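PDB 7CUI: protection of telomeres protein 1 from Schizosaccharomyces pombe, which binds single-stranded telomeric DNA at the consensus GGTTAC to protect the 3' overhang of chromosome ends and regulates telomerase and telomere length. Local coordinates for residues Q143-S147 with K148-P152; V57-F60 with W61-L65. All coordinates share one frame; numbering follows the deposited sequence.

Interaction 1: residues Q143-S147 with K148-P152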
ATOM      1  N   GLN A 143      -7.681  -1.565 -15.518  1.00 25.89           N
ATOM      2  CA  GLN A 143      -7.255  -1.118 -16.835  1.00 26.23           C
ATOM      3  C   GLN A 143      -8.372  -1.312 -17.860  1.00 27.01           C
ATOM      4  O   GLN A 143      -8.513  -0.522 -18.794  1.00 27.36           O
ATOM      5  CB  GLN A 143      -5.990  -1.851 -17.281  1.00 26.70           C
ATOM      6  CG  GLN A 143      -4.757  -1.480 -16.470  1.00 28.49           C
ATOM      7  CD  GLN A 143      -4.549   0.011 -16.343  1.00 29.84           C
ATOM      8  OE1 GLN A 143      -4.132   0.504 -15.299  1.00 34.73           O
ATOM      9  NE2 GLN A 143      -4.819   0.748 -17.410  1.00 30.87           N
ATOM     10  N   HIS A 144      -9.159  -2.379 -17.680  1.00 27.18           N
ATOM     11  CA  HIS A 144     -10.284  -2.652 -18.554  1.00 27.21           C
ATOM     12  C   HIS A 144     -11.257  -1.477 -18.517  1.00 28.14           C
ATOM     13  O   HIS A 144     -11.749  -1.046 -19.558  1.00 28.10           O
ATOM     14  CB  HIS A 144     -10.962  -3.975 -18.175  1.00 27.41           C
ATOM     15  CG  HIS A 144     -12.289  -4.150 -18.836  1.00 27.99           C
ATOM     16  ND1 HIS A 144     -12.417  -4.643 -20.125  1.00 28.11           N
ATOM     17  CD2 HIS A 144     -13.539  -3.851 -18.420  1.00 27.15           C
ATOM     18  CE1 HIS A 144     -13.690  -4.656 -20.464  1.00 28.09           C
ATOM     19  NE2 HIS A 144     -14.401  -4.173 -19.435  1.00 28.08           N
ATOM     20  N   HIS A 145     -11.526  -0.959 -17.313  1.00 28.62           N
ATOM     21  CA  HIS A 145     -12.514   0.099 -17.158  1.00 31.26           C
ATOM     22  C   HIS A 145     -11.986   1.427 -17.701  1.00 31.79           C
ATOM     23  O   HIS A 145     -12.728   2.182 -18.334  1.00 32.63           O
ATOM     24  CB  HIS A 145     -13.005   0.195 -15.710  1.00 31.59           C
ATOM     25  CG  HIS A 145     -13.905  -0.929 -15.319  1.00 34.20           C
ATOM     26  ND1 HIS A 145     -15.131  -1.144 -15.927  1.00 35.82           N
ATOM     27  CD2 HIS A 145     -13.772  -1.901 -14.389  1.00 34.03           C
ATOM     28  CE1 HIS A 145     -15.712  -2.197 -15.386  1.00 36.17           C
ATOM     29  NE2 HIS A 145     -14.897  -2.679 -14.438  1.00 34.69           N
ATOM     30  N   ILE A 146     -10.700   1.696 -17.456  1.00 30.62           N
ATOM     31  CA  ILE A 146     -10.087   2.923 -17.934  1.00 29.64           C
ATOM     32  C   ILE A 146     -10.211   3.000 -19.460  1.00 30.34           C
ATOM     33  O   ILE A 146     -10.581   4.041 -19.992  1.00 31.31           O
ATOM     34  CB  ILE A 146      -8.641   3.066 -17.412  1.00 27.64           C
ATOM     35  CG1 ILE A 146      -8.635   3.288 -15.896  1.00 24.93           C
ATOM     36  CG2 ILE A 146      -7.891   4.166 -18.158  1.00 27.62           C
ATOM     37  CD1 ILE A 146      -7.304   3.043 -15.221  1.00 21.93           C
ATOM     38  N   SER A 147      -9.960   1.884 -20.153  1.00 29.51           N
ATOM     39  CA  SER A 147     -10.006   1.849 -21.607  1.00 30.38           C
ATOM     40  C   SER A 147     -11.437   1.987 -22.132  1.00 33.22           C
ATOM     41  O   SER A 147     -11.635   2.431 -23.265  1.00 32.62           O
ATOM     42  CB  SER A 147      -9.349   0.604 -22.150  1.00 30.42           C
ATOM     43  OG  SER A 147      -7.931   0.682 -22.043  1.00 27.87           O
ATOM     44  N   LYS A 148     -12.416   1.596 -21.299  1.00 34.41           N
ATOM     45  CA  LYS A 148     -13.826   1.634 -21.653  1.00 36.61           C
ATOM     46  C   LYS A 148     -14.439   2.988 -21.288  1.00 37.21           C
ATOM     47  O   LYS A 148     -15.567   3.283 -21.679  1.00 40.60           O
ATOM     48  CB  LYS A 148     -14.560   0.464 -20.990  1.00 35.91           C
ATOM     49  CG  LYS A 148     -15.914   0.118 -21.597  1.00 37.36           C
ATOM     50  CD  LYS A 148     -16.453  -1.210 -21.143  1.00 36.97           C
ATOM     51  CE  LYS A 148     -17.866  -1.457 -21.622  1.00 38.85           C
ATOM     52  NZ  LYS A 148     -18.261  -2.877 -21.457  1.00 38.30           N
ATOM     53  N   GLY A 149     -13.688   3.812 -20.547  1.00 35.73           N
ATOM     54  CA  GLY A 149     -14.122   5.146 -20.173  1.00 36.25           C
ATOM     55  C   GLY A 149     -14.988   5.135 -18.920  1.00 38.64           C
ATOM     56  O   GLY A 149     -15.830   6.011 -18.744  1.00 41.85           O
ATOM     57  N   GLU A 150     -14.757   4.141 -18.056  1.00 37.58           N
ATOM     58  CA  GLU A 150     -15.548   3.923 -16.855  1.00 38.22           C
ATOM     59  C   GLU A 150     -14.651   4.083 -15.633  1.00 38.02           C
ATOM     60  O   GLU A 150     -13.429   4.100 -15.759  1.00 38.88           O
ATOM     61  CB  GLU A 150     -16.146   2.519 -16.875  1.00 35.69           C
ATOM     62  CG  GLU A 150     -17.061   2.274 -18.058  1.00 38.07           C
ATOM     63  CD  GLU A 150     -17.538   0.840 -18.194  1.00 40.39           C
ATOM     64  OE1 GLU A 150     -18.491   0.610 -18.960  1.00 45.70           O
ATOM     65  OE2 GLU A 150     -16.958  -0.047 -17.534  1.00 37.85           O
ATOM     66  N   SER A 151     -15.273   4.190 -14.456  1.00 39.13           N
ATOM     67  CA  SER A 151     -14.544   4.438 -13.224  1.00 40.64           C
ATOM     68  C   SER A 151     -13.764   3.194 -12.810  1.00 39.30           C
ATOM     69  O   SER A 151     -14.301   2.090 -12.820  1.00 41.22           O
ATOM     70  CB  SER A 151     -15.462   4.889 -12.129  1.00 42.57           C
ATOM     71  OG  SER A 151     -14.716   5.165 -10.955  1.00 44.93           O
ATOM     72  N   PRO A 152     -12.462   3.334 -12.472  1.00 38.12           N
ATOM     73  CA  PRO A 152     -11.691   2.240 -11.874  1.00 37.84           C
ATOM     74  C   PRO A 152     -12.274   1.576 -10.622  1.00 39.24           C
ATOM     75  O   PRO A 152     -11.885   0.459 -10.291  1.00 39.24           O
ATOM     76  CB  PRO A 152     -10.345   2.904 -11.552  1.00 36.56           C
ATOM     77  CG  PRO A 152     -10.229   4.004 -12.582  1.00 36.41           C
ATOM     78  CD  PRO A 152     -11.640   4.523 -12.748  1.00 37.52           C
TER
HETATM   79  O   HOH W   1     -17.128  -2.927 -18.228  1.00 44.21           O
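His145 and Glu150 join by a histidine-carboxylate hydrogen bond round the C-terminal end of helix 138-148, ND1 reaching OE2 at 2.7 Å. OE2 lies only 8° out of the imidazole plane; His145 CG beside its backbone N (chi1 -73°) and the extended glutamate chain beyond CG bring the two atoms together. CD2 of His144 sits 4.0 Å above one face of the His145 ring. A water donates to Glu150 OE2 and hydrogen-bonds His144 NE2, with a weak link to Lys148 NZ, so OE2 accepts from both the imidazole and this water. The chain reversal that brings Glu150 round is a Schellman motif: Gly149 takes positive phi, its N bonds to Ile146 O, and Glu150 N donates almost straight (169°) to His145 O at 2.8 Å. Beyond it, Ile146 CG1 packs against Pro152 CG at 3.7 Å. His145 NE2 is bonded to Asp158, so the ring bridges two carboxylates, which would probably favour its protonated form. A leucine here would probably leave both Glu150 and Asp158 without their shared partner and the loop less firmly tied to the helix. The turn thus links helix 138-148 to helix 155-158, with Ile146 and Pro152 resting on Lys63 of strand 49-73.

Interaction 2: residues V57-F60 with W61-L65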
ATOM      1  N   VAL A  57      -7.430  -6.168  -1.144  1.00 28.02           N
ATOM      2  CA  VAL A  57      -7.127  -4.979  -1.928  1.00 25.26           C
ATOM      3  C   VAL A  57      -8.319  -4.666  -2.826  1.00 25.51           C
ATOM      4  O   VAL A  57      -8.835  -5.548  -3.514  1.00 26.57           O
ATOM      5  CB  VAL A  57      -5.834  -5.096  -2.756  1.00 23.69           C
ATOM      6  CG1 VAL A  57      -5.550  -3.802  -3.509  1.00 22.51           C
ATOM      7  CG2 VAL A  57      -4.635  -5.482  -1.906  1.00 23.39           C
ATOM      8  N   VAL A  58      -8.702  -3.386  -2.842  1.00 25.21           N
ATOM      9  CA  VAL A  58      -9.937  -2.954  -3.471  1.00 27.28           C
ATOM     10  C   VAL A  58      -9.646  -1.901  -4.542  1.00 25.98           C
ATOM     11  O   VAL A  58     -10.460  -1.691  -5.441  1.00 26.83           O
ATOM     12  CB  VAL A  58     -10.932  -2.493  -2.386  1.00 29.71           C
ATOM     13  CG1 VAL A  58     -11.790  -1.292  -2.803  1.00 34.91           C
ATOM     14  CG2 VAL A  58     -11.793  -3.661  -1.912  1.00 30.23           C
ATOM     15  N   ASP A  59      -8.473  -1.262  -4.452  1.00 25.38           N
ATOM     16  CA  ASP A  59      -8.038  -0.239  -5.393  1.00 25.06           C
ATOM     17  C   ASP A  59      -6.549   0.021  -5.160  1.00 24.03           C
ATOM     18  O   ASP A  59      -5.994  -0.450  -4.167  1.00 24.36           O
ATOM     19  CB  ASP A  59      -8.882   1.035  -5.252  1.00 27.04           C
ATOM     20  CG  ASP A  59      -8.865   1.942  -6.473  1.00 28.90           C
ATOM     21  OD1 ASP A  59      -8.024   1.723  -7.356  1.00 29.84           O
ATOM     22  OD2 ASP A  59      -9.701   2.860  -6.533  1.00 31.49           O
ATOM     23  N   PHE A  60      -5.906   0.767  -6.072  1.00 22.94           N
ATOM     24  CA  PHE A  60      -4.512   1.158  -5.896  1.00 21.62           C
ATOM     25  C   PHE A  60      -4.182   2.425  -6.687  1.00 22.21           C
ATOM     26  O   PHE A  60      -4.908   2.805  -7.608  1.00 20.67           O
ATOM     27  CB  PHE A  60      -3.566   0.010  -6.261  1.00 19.95           C
ATOM     28  CG  PHE A  60      -3.629  -0.434  -7.701  1.00 19.55           C
ATOM     29  CD1 PHE A  60      -3.023   0.314  -8.704  1.00 19.55           C
ATOM     30  CD2 PHE A  60      -4.285  -1.605  -8.053  1.00 19.27           C
ATOM     31  CE1 PHE A  60      -3.076  -0.097 -10.028  1.00 19.78           C
ATOM     32  CE2 PHE A  60      -4.337  -2.020  -9.376  1.00 19.63           C
ATOM     33  CZ  PHE A  60      -3.736  -1.264 -10.362  1.00 20.23           C
ATOM     34  N   TRP A  61      -3.053   3.048  -6.314  1.00 24.30           N
ATOM     35  CA  TRP A  61      -2.541   4.271  -6.916  1.00 26.37           C
ATOM     36  C   TRP A  61      -1.016   4.209  -6.995  1.00 25.60           C
ATOM     37  O   TRP A  61      -0.370   3.767  -6.043  1.00 25.55           O
ATOM     38  CB  TRP A  61      -3.000   5.495  -6.114  1.00 29.74           C
ATOM     39  CG  TRP A  61      -3.055   6.721  -6.968  1.00 36.95           C
ATOM     40  CD1 TRP A  61      -4.121   7.148  -7.711  1.00 42.97           C
ATOM     41  CD2 TRP A  61      -1.985   7.649  -7.235  1.00 39.89           C
ATOM     42  NE1 TRP A  61      -3.800   8.287  -8.402  1.00 46.48           N
ATOM     43  CE2 TRP A  61      -2.498   8.617  -8.131  1.00 43.54           C
ATOM     44  CE3 TRP A  61      -0.654   7.753  -6.816  1.00 41.05           C
ATOM     45  CZ2 TRP A  61      -1.725   9.675  -8.606  1.00 46.45           C
ATOM     46  CZ3 TRP A  61       0.111   8.803  -7.283  1.00 46.88           C
ATOM     47  CH2 TRP A  61      -0.422   9.752  -8.161  1.00 50.28           C
ATOM     48  N   PRO A  62      -0.375   4.640  -8.109  1.00 25.20           N
ATOM     49  CA  PRO A  62      -1.073   5.125  -9.302  1.00 26.11           C
ATOM     50  C   PRO A  62      -1.630   4.006 -10.181  1.00 25.61           C
ATOM     51  O   PRO A  62      -1.392   2.825  -9.929  1.00 26.81           O
ATOM     52  CB  PRO A  62       0.005   5.942 -10.037  1.00 25.55           C
ATOM     53  CG  PRO A  62       1.332   5.355  -9.596  1.00 24.58           C
ATOM     54  CD  PRO A  62       1.090   4.695  -8.255  1.00 25.04           C
ATOM     55  N   LYS A  63      -2.379   4.387 -11.219  1.00 25.94           N
ATOM     56  CA  LYS A  63      -3.100   3.418 -12.026  1.00 25.31           C
ATOM     57  C   LYS A  63      -2.163   2.654 -12.958  1.00 25.95           C
ATOM     58  O   LYS A  63      -2.437   1.497 -13.264  1.00 26.31           O
ATOM     59  CB  LYS A  63      -4.247   4.089 -12.779  1.00 25.94           C
ATOM     60  CG  LYS A  63      -5.304   4.726 -11.891  1.00 28.03           C
ATOM     61  CD  LYS A  63      -5.943   3.754 -10.918  1.00 27.80           C
ATOM     62  CE  LYS A  63      -7.052   4.407 -10.124  1.00 30.20           C
ATOM     63  NZ  LYS A  63      -7.033   3.966  -8.712  1.00 31.06           N
ATOM     64  N   SER A  64      -1.080   3.299 -13.417  1.00 25.63           N
ATOM     65  CA  SER A  64      -0.069   2.619 -14.216  1.00 26.32           C
ATOM     66  C   SER A  64       0.988   2.029 -13.301  1.00 25.64           C
ATOM     67  O   SER A  64       1.565   2.752 -12.493  1.00 27.26           O
ATOM     68  CB  SER A  64       0.611   3.530 -15.184  1.00 28.35           C
ATOM     69  OG  SER A  64      -0.336   4.091 -16.060  1.00 36.00           O
ATOM     70  N   LEU A  65       1.270   0.736 -13.489  1.00 25.37           N
ATOM     71  CA  LEU A  65       2.375   0.082 -12.807  1.00 24.87           C
ATOM     72  C   LEU A  65       3.688   0.696 -13.281  1.00 24.88           C
ATOM     73  O   LEU A  65       4.716   0.587 -12.616  1.00 25.85           O
ATOM     74  CB  LEU A  65       2.325  -1.420 -13.098  1.00 25.89           C
ATOM     75  CG  LEU A  65       1.107  -2.152 -12.541  1.00 28.94           C
ATOM     76  CD1 LEU A  65       1.400  -3.635 -12.396  1.00 33.35           C
ATOM     77  CD2 LEU A  65       0.702  -1.579 -11.193  1.00 29.58           C
TER
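Lys63 folds back onto the strand residues Asp59 and Phe60, its ammonium group gripped by two acceptors. NZ forms a salt bridge with Asp59 OD1 at 2.8 Å and a hydrogen bond with Phe60 O at 2.7 Å. Bends at chi2 (-57°) and chi4 (-140°) turn the lysine chain back, although its CB leaves the backbone away from residues 57-60. OD1 is doubly engaged: the lysine arrives on the syn side of the carboxylate and the backbone N of Phe60, at 2.7 Å, on the anti side, both from the same face of its plane. Two donors on this one oxygen probably limit rotation of the carboxylate about CB-CG.

The packed part is built round the Phe60 ring. Its CG stands between the backbone N and the carbonyl carbon (chi1 63°), which places the ring edge beside the carbonyl oxygens of Pro62 and Lys63, with CE1 3.7 Å from Lys63 O, while Leu65 CD2 approaches CE1 obliquely at 4.2 Å. Trp135 of helix 121-135 stacks on Phe60, and Leu138 and Ile142 of helix 138-148 also pack against it.

Trp61 marks the more exposed side. Its side chain leads away from residues 57-60; Pro62 CB, beyond a cis peptide bond, lies 3.7 Å over one indole face, and Trp61 also packs on the backbone of another protein's chain. Just upstream, Val58 and Asp59 both face Leu85 in a classic beta bulge, where strand 49-73 pairs antiparallel with strand 77-87 as a beta hairpin.

Chemically, a buried aspartate is paired with a lysine that also satisfies a main-chain carbonyl; the pairing probably keeps both groups charged and ties the cis-proline turn to the strand before it.

Interaction 2 comes first along the chain, on strand 49-73 in the mixed sheet, and closes well before interaction 1 opens at the end of helix 138-148. Their centres lie 13 Å apart. Interaction 2 is buried, its centre about 8 Å from the centre of the chain, whereas interaction 1 is a surface contact with its centre about 20 Å from that point. They nevertheless touch through Lys63, whose CE lies 3.9 Å from Pro152 CB and whose CB lies 4.1 Å from Ile146 CD1. Strand and helix end are thereby packed together within this C-terminal portion of Pot1, where helices 121-135 and 138-148 pack against strand 49-73, which also meets another protein's chain.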